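Local coordinates for dihydrolipoyl dehydrogenase (PDB 6UZI), which probably catalyses the NAD(+)-dependent reoxidation of dihydrolipoyl groups on carrier proteins, using one FAD per subunit, at residues I28-K42 with L110-G123. Numbering follows the deposited sequence.
Sequences IRCAQLGFKTVIIEK and LMDKNKITVLQGVG. With FAD (flavin-adenine dinucleotide), chain E.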
loop_
_atom_site.group_PDB
_atom_site.type_symbol
_atom_site.label_atom_id
_atom_site.label_comp_id
_atom_site.label_asym_id
_atom_site.label_seq_id
_atom_site.Cartn_x
_atom_site.Cartn_y
_atom_site.Cartn_z
ATOM N N ILE A 28 18.415 19.877 -7.687
ATOM C CA ILE A 28 18.504 18.903 -8.772
ATOM C C ILE A 28 17.705 19.379 -9.974
ATOM O O ILE A 28 18.163 19.296 -11.121
ATOM C CB ILE A 28 18.025 17.520 -8.294
ATOM C CG1 ILE A 28 18.976 16.961 -7.237
ATOM C CG2 ILE A 28 17.895 16.563 -9.458
ATOM C CD1 ILE A 28 18.501 15.670 -6.625
ATOM N N ARG A 29 16.502 19.896 -9.731
ATOM C CA ARG A 29 15.688 20.379 -10.835
ATOM C C ARG A 29 16.319 21.597 -11.502
ATOM O O ARG A 29 16.211 21.754 -12.724
ATOM C CB ARG A 29 14.276 20.684 -10.334
ATOM C CG ARG A 29 13.253 20.887 -11.432
ATOM C CD ARG A 29 12.866 19.569 -12.042
ATOM N NE ARG A 29 12.015 19.771 -13.208
ATOM C CZ ARG A 29 12.419 19.621 -14.464
ATOM N NH1 ARG A 29 13.667 19.254 -14.717
ATOM N NH2 ARG A 29 11.573 19.830 -15.461
ATOM N N CYS A 30 16.993 22.455 -10.730
ATOM C CA CYS A 30 17.718 23.573 -11.331
ATOM C C CYS A 30 18.887 23.078 -12.167
ATOM O O CYS A 30 19.157 23.610 -13.251
ATOM C CB CYS A 30 18.205 24.542 -10.252
ATOM S SG CYS A 30 16.922 25.643 -9.626
ATOM N N ALA A 31 19.606 22.073 -11.668
ATOM C CA ALA A 31 20.687 21.491 -12.450
ATOM C C ALA A 31 20.158 20.801 -13.711
ATOM O O ALA A 31 20.791 20.871 -14.771
ATOM C CB ALA A 31 21.485 20.520 -11.581
ATOM N N GLN A 32 19.001 20.133 -13.620
ATOM C CA GLN A 32 18.454 19.466 -14.799
ATOM C C GLN A 32 18.048 20.471 -15.870
ATOM O O GLN A 32 18.092 20.156 -17.064
ATOM C CB GLN A 32 17.265 18.584 -14.420
ATOM C CG GLN A 32 17.619 17.368 -13.570
ATOM C CD GLN A 32 16.400 16.512 -13.224
ATOM O OE1 GLN A 32 15.257 16.947 -13.369
ATOM N NE2 GLN A 32 16.649 15.303 -12.727
ATOM N N LEU A 33 17.657 21.677 -15.471
ATOM C CA LEU A 33 17.227 22.697 -16.418
ATOM C C LEU A 33 18.386 23.528 -16.956
ATOM O O LEU A 33 18.169 24.391 -17.809
ATOM C CB LEU A 33 16.169 23.598 -15.776
ATOM C CG LEU A 33 14.858 22.862 -15.461
ATOM C CD1 LEU A 33 13.983 23.641 -14.496
ATOM C CD2 LEU A 33 14.084 22.567 -16.736
ATOM N N GLY A 34 19.608 23.281 -16.494
ATOM C CA GLY A 34 20.789 23.894 -17.060
ATOM C C GLY A 34 21.426 25.002 -16.251
ATOM O O GLY A 34 22.394 25.611 -16.728
ATOM N N PHE A 35 20.969 25.239 -15.026
ATOM C CA PHE A 35 21.519 26.308 -14.209
ATOM C C PHE A 35 22.789 25.837 -13.522
ATOM O O PHE A 35 22.892 24.677 -13.113
ATOM C CB PHE A 35 20.512 26.734 -13.143
ATOM C CG PHE A 35 19.293 27.410 -13.683
ATOM C CD1 PHE A 35 19.393 28.624 -14.342
ATOM C CD2 PHE A 35 18.044 26.833 -13.529
ATOM C CE1 PHE A 35 18.269 29.260 -14.826
ATOM C CE2 PHE A 35 16.918 27.457 -14.018
ATOM C CZ PHE A 35 17.030 28.677 -14.669
ATOM N N LYS A 36 23.759 26.743 -13.399
ATOM C CA LYS A 36 24.902 26.509 -12.525
ATOM C C LYS A 36 24.406 26.713 -11.102
ATOM O O LYS A 36 24.074 27.837 -10.713
ATOM C CB LYS A 36 26.058 27.446 -12.847
ATOM C CG LYS A 36 27.389 26.967 -12.283
ATOM C CD LYS A 36 28.302 28.126 -11.921
ATOM C CE LYS A 36 29.712 27.659 -11.592
ATOM N NZ LYS A 36 30.653 27.968 -12.712
ATOM N N THR A 37 24.324 25.629 -10.335
ATOM C CA THR A 37 23.595 25.627 -9.075
ATOM C C THR A 37 24.505 25.305 -7.897
ATOM O O THR A 37 25.387 24.443 -7.986
ATOM C CB THR A 37 22.447 24.621 -9.135
ATOM O OG1 THR A 37 21.711 24.829 -10.343
ATOM C CG2 THR A 37 21.512 24.808 -7.956
ATOM N N VAL A 38 24.276 25.991 -6.788
ATOM C CA VAL A 38 24.984 25.730 -5.546
ATOM C C VAL A 38 23.953 25.571 -4.437
ATOM O O VAL A 38 22.898 26.218 -4.456
ATOM C CB VAL A 38 25.994 26.852 -5.213
ATOM C CG1 VAL A 38 25.292 28.197 -5.099
ATOM C CG2 VAL A 38 26.760 26.528 -3.938
ATOM N N ILE A 39 24.237 24.680 -3.495
ATOM C CA ILE A 39 23.376 24.456 -2.344
ATOM C C ILE A 39 24.229 24.606 -1.092
ATOM O O ILE A 39 25.383 24.159 -1.052
ATOM C CB ILE A 39 22.678 23.078 -2.401
ATOM C CG1 ILE A 39 21.667 22.944 -1.266
ATOM C CG2 ILE A 39 23.692 21.939 -2.363
ATOM C CD1 ILE A 39 20.763 21.718 -1.392
ATOM N N ILE A 40 23.670 25.260 -0.079
ATOM C CA ILE A 40 24.389 25.593 1.142
ATOM C C ILE A 40 23.671 24.931 2.312
ATOM O O ILE A 40 22.444 25.027 2.424
ATOM C CB ILE A 40 24.478 27.118 1.329
ATOM C CG1 ILE A 40 25.173 27.753 0.122
ATOM C CG2 ILE A 40 25.232 27.468 2.608
ATOM C CD1 ILE A 40 24.907 29.220 -0.041
ATOM N N GLU A 41 24.433 24.254 3.172
ATOM C CA GLU A 41 23.898 23.584 4.353
ATOM C C GLU A 41 24.796 23.810 5.560
ATOM O O GLU A 41 26.008 23.582 5.487
ATOM C CB GLU A 41 23.736 22.082 4.124
ATOM C CG GLU A 41 23.322 21.336 5.385
ATOM C CD GLU A 41 22.077 21.923 6.036
ATOM O OE1 GLU A 41 20.992 21.915 5.407
ATOM O OE2 GLU A 41 22.192 22.403 7.181
ATOM N N LYS A 42 24.188 24.247 6.670
ATOM C CA LYS A 42 24.907 24.480 7.922
ATOM C C LYS A 42 25.187 23.187 8.680
ATOM O O LYS A 42 26.171 23.111 9.426
ATOM C CB LYS A 42 24.103 25.425 8.815
ATOM C CG LYS A 42 22.664 24.972 9.009
ATOM C CD LYS A 42 22.052 25.514 10.277
ATOM C CE LYS A 42 21.939 27.011 10.209
ATOM N NZ LYS A 42 21.277 27.562 11.419
ATOM N N LEU A 110 23.589 12.138 -5.246
ATOM C CA LEU A 110 22.763 12.874 -6.196
ATOM C C LEU A 110 23.361 14.240 -6.503
ATOM O O LEU A 110 23.320 14.701 -7.650
ATOM C CB LEU A 110 21.345 13.033 -5.653
ATOM C CG LEU A 110 20.550 11.739 -5.524
ATOM C CD1 LEU A 110 19.169 12.052 -5.008
ATOM C CD2 LEU A 110 20.488 10.988 -6.833
ATOM N N MET A 111 23.954 14.882 -5.496
ATOM C CA MET A 111 24.564 16.187 -5.713
ATOM C C MET A 111 25.723 16.088 -6.692
ATOM O O MET A 111 25.834 16.911 -7.609
ATOM C CB MET A 111 25.022 16.780 -4.377
ATOM C CG MET A 111 23.914 16.942 -3.345
ATOM S SD MET A 111 22.692 18.193 -3.783
ATOM C CE MET A 111 21.312 17.214 -4.374
ATOM N N ASP A 112 26.583 15.070 -6.534
ATOM C CA ASP A 112 27.722 14.919 -7.436
ATOM C C ASP A 112 27.262 14.584 -8.841
ATOM O O ASP A 112 27.806 15.105 -9.820
ATOM C CB ASP A 112 28.666 13.817 -6.952
ATOM C CG ASP A 112 29.336 14.148 -5.638
ATOM O OD1 ASP A 112 29.944 13.232 -5.049
ATOM O OD2 ASP A 112 29.220 15.299 -5.165
ATOM N N LYS A 113 26.251 13.719 -8.955
ATOM C CA LYS A 113 25.778 13.305 -10.269
ATOM C C LYS A 113 25.223 14.490 -11.051
ATOM O O LYS A 113 25.453 14.605 -12.261
ATOM C CB LYS A 113 24.750 12.186 -10.117
ATOM C CG LYS A 113 24.357 11.539 -11.409
ATOM C CD LYS A 113 23.058 10.773 -11.275
ATOM C CE LYS A 113 22.064 11.209 -12.337
ATOM N NZ LYS A 113 21.118 10.114 -12.667
ATOM N N ASN A 114 24.518 15.397 -10.376
ATOM C CA ASN A 114 23.930 16.560 -11.020
ATOM C C ASN A 114 24.883 17.746 -11.086
ATOM O O ASN A 114 24.479 18.820 -11.550
ATOM C CB ASN A 114 22.646 16.970 -10.300
ATOM C CG ASN A 114 21.527 15.970 -10.490
ATOM O OD1 ASN A 114 20.721 16.101 -11.403
ATOM N ND2 ASN A 114 21.457 14.978 -9.612
ATOM N N LYS A 115 26.140 17.559 -10.674
ATOM C CA LYS A 115 27.182 18.589 -10.756
ATOM C C LYS A 115 26.798 19.833 -9.958
ATOM O O LYS A 115 27.050 20.969 -10.375
ATOM C CB LYS A 115 27.491 18.947 -12.214
ATOM C CG LYS A 115 27.980 17.768 -13.043
ATOM C CD LYS A 115 29.288 17.232 -12.490
ATOM C CE LYS A 115 29.696 15.927 -13.146
ATOM N NZ LYS A 115 29.234 14.750 -12.363
ATOM N N ILE A 116 26.210 19.614 -8.782
ATOM C CA ILE A 116 25.834 20.700 -7.889
ATOM C C ILE A 116 26.969 20.937 -6.909
ATOM O O ILE A 116 27.454 20.000 -6.263
ATOM C CB ILE A 116 24.534 20.374 -7.137
ATOM C CG1 ILE A 116 23.350 20.284 -8.096
ATOM C CG2 ILE A 116 24.269 21.424 -6.068
ATOM C CD1 ILE A 116 22.203 19.463 -7.556
ATOM N N THR A 117 27.370 22.193 -6.760
ATOM C CA THR A 117 28.380 22.519 -5.768
ATOM C C THR A 117 27.739 22.488 -4.391
ATOM O O THR A 117 26.684 23.090 -4.173
ATOM C CB THR A 117 28.985 23.894 -6.034
ATOM O OG1 THR A 117 29.369 23.989 -7.410
ATOM C CG2 THR A 117 30.195 24.106 -5.156
ATOM N N VAL A 118 28.372 21.788 -3.462
ATOM C CA VAL A 118 27.861 21.669 -2.107
ATOM C C VAL A 118 28.816 22.412 -1.190
ATOM O O VAL A 118 30.011 22.095 -1.129
ATOM C CB VAL A 118 27.700 20.205 -1.680
ATOM C CG1 VAL A 118 27.215 20.130 -0.243
ATOM C CG2 VAL A 118 26.725 19.505 -2.600
ATOM N N LEU A 119 28.287 23.402 -0.479
ATOM C CA LEU A 119 29.051 24.190 0.472
ATOM C C LEU A 119 28.487 23.940 1.856
ATOM O O LEU A 119 27.268 23.997 2.050
ATOM C CB LEU A 119 28.989 25.683 0.138
ATOM C CG LEU A 119 29.585 26.136 -1.196
ATOM C CD1 LEU A 119 29.440 27.631 -1.373
ATOM C CD2 LEU A 119 31.046 25.738 -1.263
ATOM N N GLN A 120 29.373 23.660 2.808
ATOM C CA GLN A 120 28.984 23.492 4.200
ATOM C C GLN A 120 29.162 24.815 4.925
ATOM O O GLN A 120 30.242 25.412 4.884
ATOM C CB GLN A 120 29.822 22.414 4.883
ATOM C CG GLN A 120 29.676 22.434 6.400
ATOM C CD GLN A 120 30.204 21.180 7.070
ATOM O OE1 GLN A 120 30.630 20.235 6.401
ATOM N NE2 GLN A 120 30.186 21.169 8.402
ATOM N N GLY A 121 28.112 25.270 5.574
ATOM C CA GLY A 121 28.186 26.500 6.335
ATOM C C GLY A 121 26.836 27.182 6.412
ATOM O O GLY A 121 25.848 26.744 5.825
ATOM N N VAL A 122 26.816 28.264 7.181
ATOM C CA VAL A 122 25.627 29.089 7.340
ATOM C C VAL A 122 25.602 30.119 6.219
ATOM O O VAL A 122 26.569 30.864 6.023
ATOM C CB VAL A 122 25.599 29.762 8.720
ATOM C CG1 VAL A 122 24.502 30.814 8.784
ATOM C CG2 VAL A 122 25.387 28.720 9.794
ATOM N N GLY A 123 24.508 30.137 5.467
ATOM C CA GLY A 123 24.322 31.120 4.421
ATOM C C GLY A 123 23.541 32.323 4.903
ATOM O O GLY A 123 22.425 32.176 5.415
HETATM P PA FAD E . 14.063 21.409 6.346
HETATM O O1A FAD E . 13.953 19.947 6.131
HETATM O O2A FAD E . 13.357 21.768 7.658
HETATM O O5B FAD E . 15.602 21.780 6.550
HETATM C C5B FAD E . 16.094 22.961 5.894
HETATM C C4B FAD E . 17.590 22.997 6.066
HETATM O O4B FAD E . 18.055 24.356 6.003
HETATM C C3B FAD E . 18.136 22.414 7.379
HETATM O O3B FAD E . 18.940 21.281 7.080
HETATM C C2B FAD E . 19.002 23.546 7.962
HETATM O O2B FAD E . 20.213 23.065 8.537
HETATM C C1B FAD E . 19.252 24.423 6.739
HETATM N N9A FAD E . 19.507 25.826 7.027
HETATM C C8A FAD E . 18.699 26.686 7.728
HETATM N N7A FAD E . 19.146 27.915 7.783
HETATM C C5A FAD E . 20.339 27.866 7.070
HETATM C C6A FAD E . 21.296 28.844 6.755
HETATM N N6A FAD E . 21.184 30.132 7.092
HETATM N N1A FAD E . 22.377 28.458 6.041
HETATM C C2A FAD E . 22.478 27.177 5.671
HETATM N N3A FAD E . 21.635 26.166 5.902
HETATM C C4A FAD E . 20.573 26.579 6.610
HETATM N N1 FAD E . 6.946 15.449 6.946
HETATM C C2 FAD E . 6.344 14.567 6.111
HETATM O O2 FAD E . 5.951 14.908 4.996
HETATM N N3 FAD E . 6.179 13.250 6.504
HETATM C C4 FAD E . 6.581 12.707 7.711
HETATM O O4 FAD E . 6.393 11.515 7.952
HETATM C C4X FAD E . 7.222 13.647 8.588
HETATM N N5 FAD E . 7.665 13.218 9.734
HETATM C C5X FAD E . 8.335 14.121 10.546
HETATM C C6 FAD E . 8.868 13.666 11.750
HETATM C C7 FAD E . 9.606 14.510 12.572
HETATM C C7M FAD E . 10.182 13.975 13.857
HETATM C C8 FAD E . 9.814 15.847 12.185
HETATM C C8M FAD E . 10.662 16.773 13.019
HETATM C C9 FAD E . 9.264 16.311 10.994
HETATM C C9A FAD E . 8.533 15.461 10.171
HETATM N N10 FAD E . 8.018 15.887 8.933
HETATM C C10 FAD E . 7.364 15.004 8.117
HETATM C "C1'" FAD E . 8.205 17.270 8.479
HETATM C "C2'" FAD E . 9.367 17.406 7.503
HETATM O "O2'" FAD E . 10.617 17.217 8.168
HETATM C "C3'" FAD E . 9.342 18.760 6.792
HETATM O "O3'" FAD E . 8.018 19.060 6.376
HETATM C "C4'" FAD E . 10.273 18.808 5.581
HETATM O "O4'" FAD E . 11.573 18.390 6.003
HETATM C "C5'" FAD E . 10.321 20.167 4.917
HETATM O "O5'" FAD E . 11.721 20.467 4.767
HETATM P P FAD E . 12.321 21.778 4.010
HETATM O O1P FAD E . 13.069 21.501 2.758
HETATM O O2P FAD E . 11.315 22.895 3.829
HETATM O O3P FAD E . 13.320 22.215 5.180
HETATM O O HOH W 1 18.943 14.507 -12.529
HETATM O O HOH W 2 27.818 24.253 -9.631
HETATM O O HOH W 3 25.281 22.729 -11.723
#
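With CG1 of I39 extended away from the backbone N (chi1 -174°), its CG2 branch is left between N and the carbonyl carbon, where it meets CG2 of I116 at 3.8 Å and CG2 of V118 at 3.9 Å. M111, bent at chi2 (-68°) and again at chi3, brings CE against CG1 of I28 (3.7 Å), the two chains crossing nearly at right angles. Beside them the N114 amide lies against I28, OD1 near CG2; N114 ND2 is tied in its own amide plane to L110 O (2.7 Å), which takes N114 N from the other face. On the other side of the sheet V38 CG2 rests on L119 CD1. Strands 37-41 and 117-120 run parallel, joined by alternating backbone bonds, T117 N to T37 O through E41 N to L119 O; within this chain 117-120 is an outermost strand of the parallel sheet of the Rossmann-type FAD domain. The last rung differs: G121 N reaches E41 O (2.7 Å) from above the carbonyl plane. The E41 carboxylate takes both ribose hydroxyls, OE1 from FAD O3B and OE2 from FAD O2B, and is also held by S19 and Y43 N. G123 reads the adenine edge through its backbone, G123 N to FAD N1A (2.8 Å) and G123 O from FAD N6A (2.9 Å).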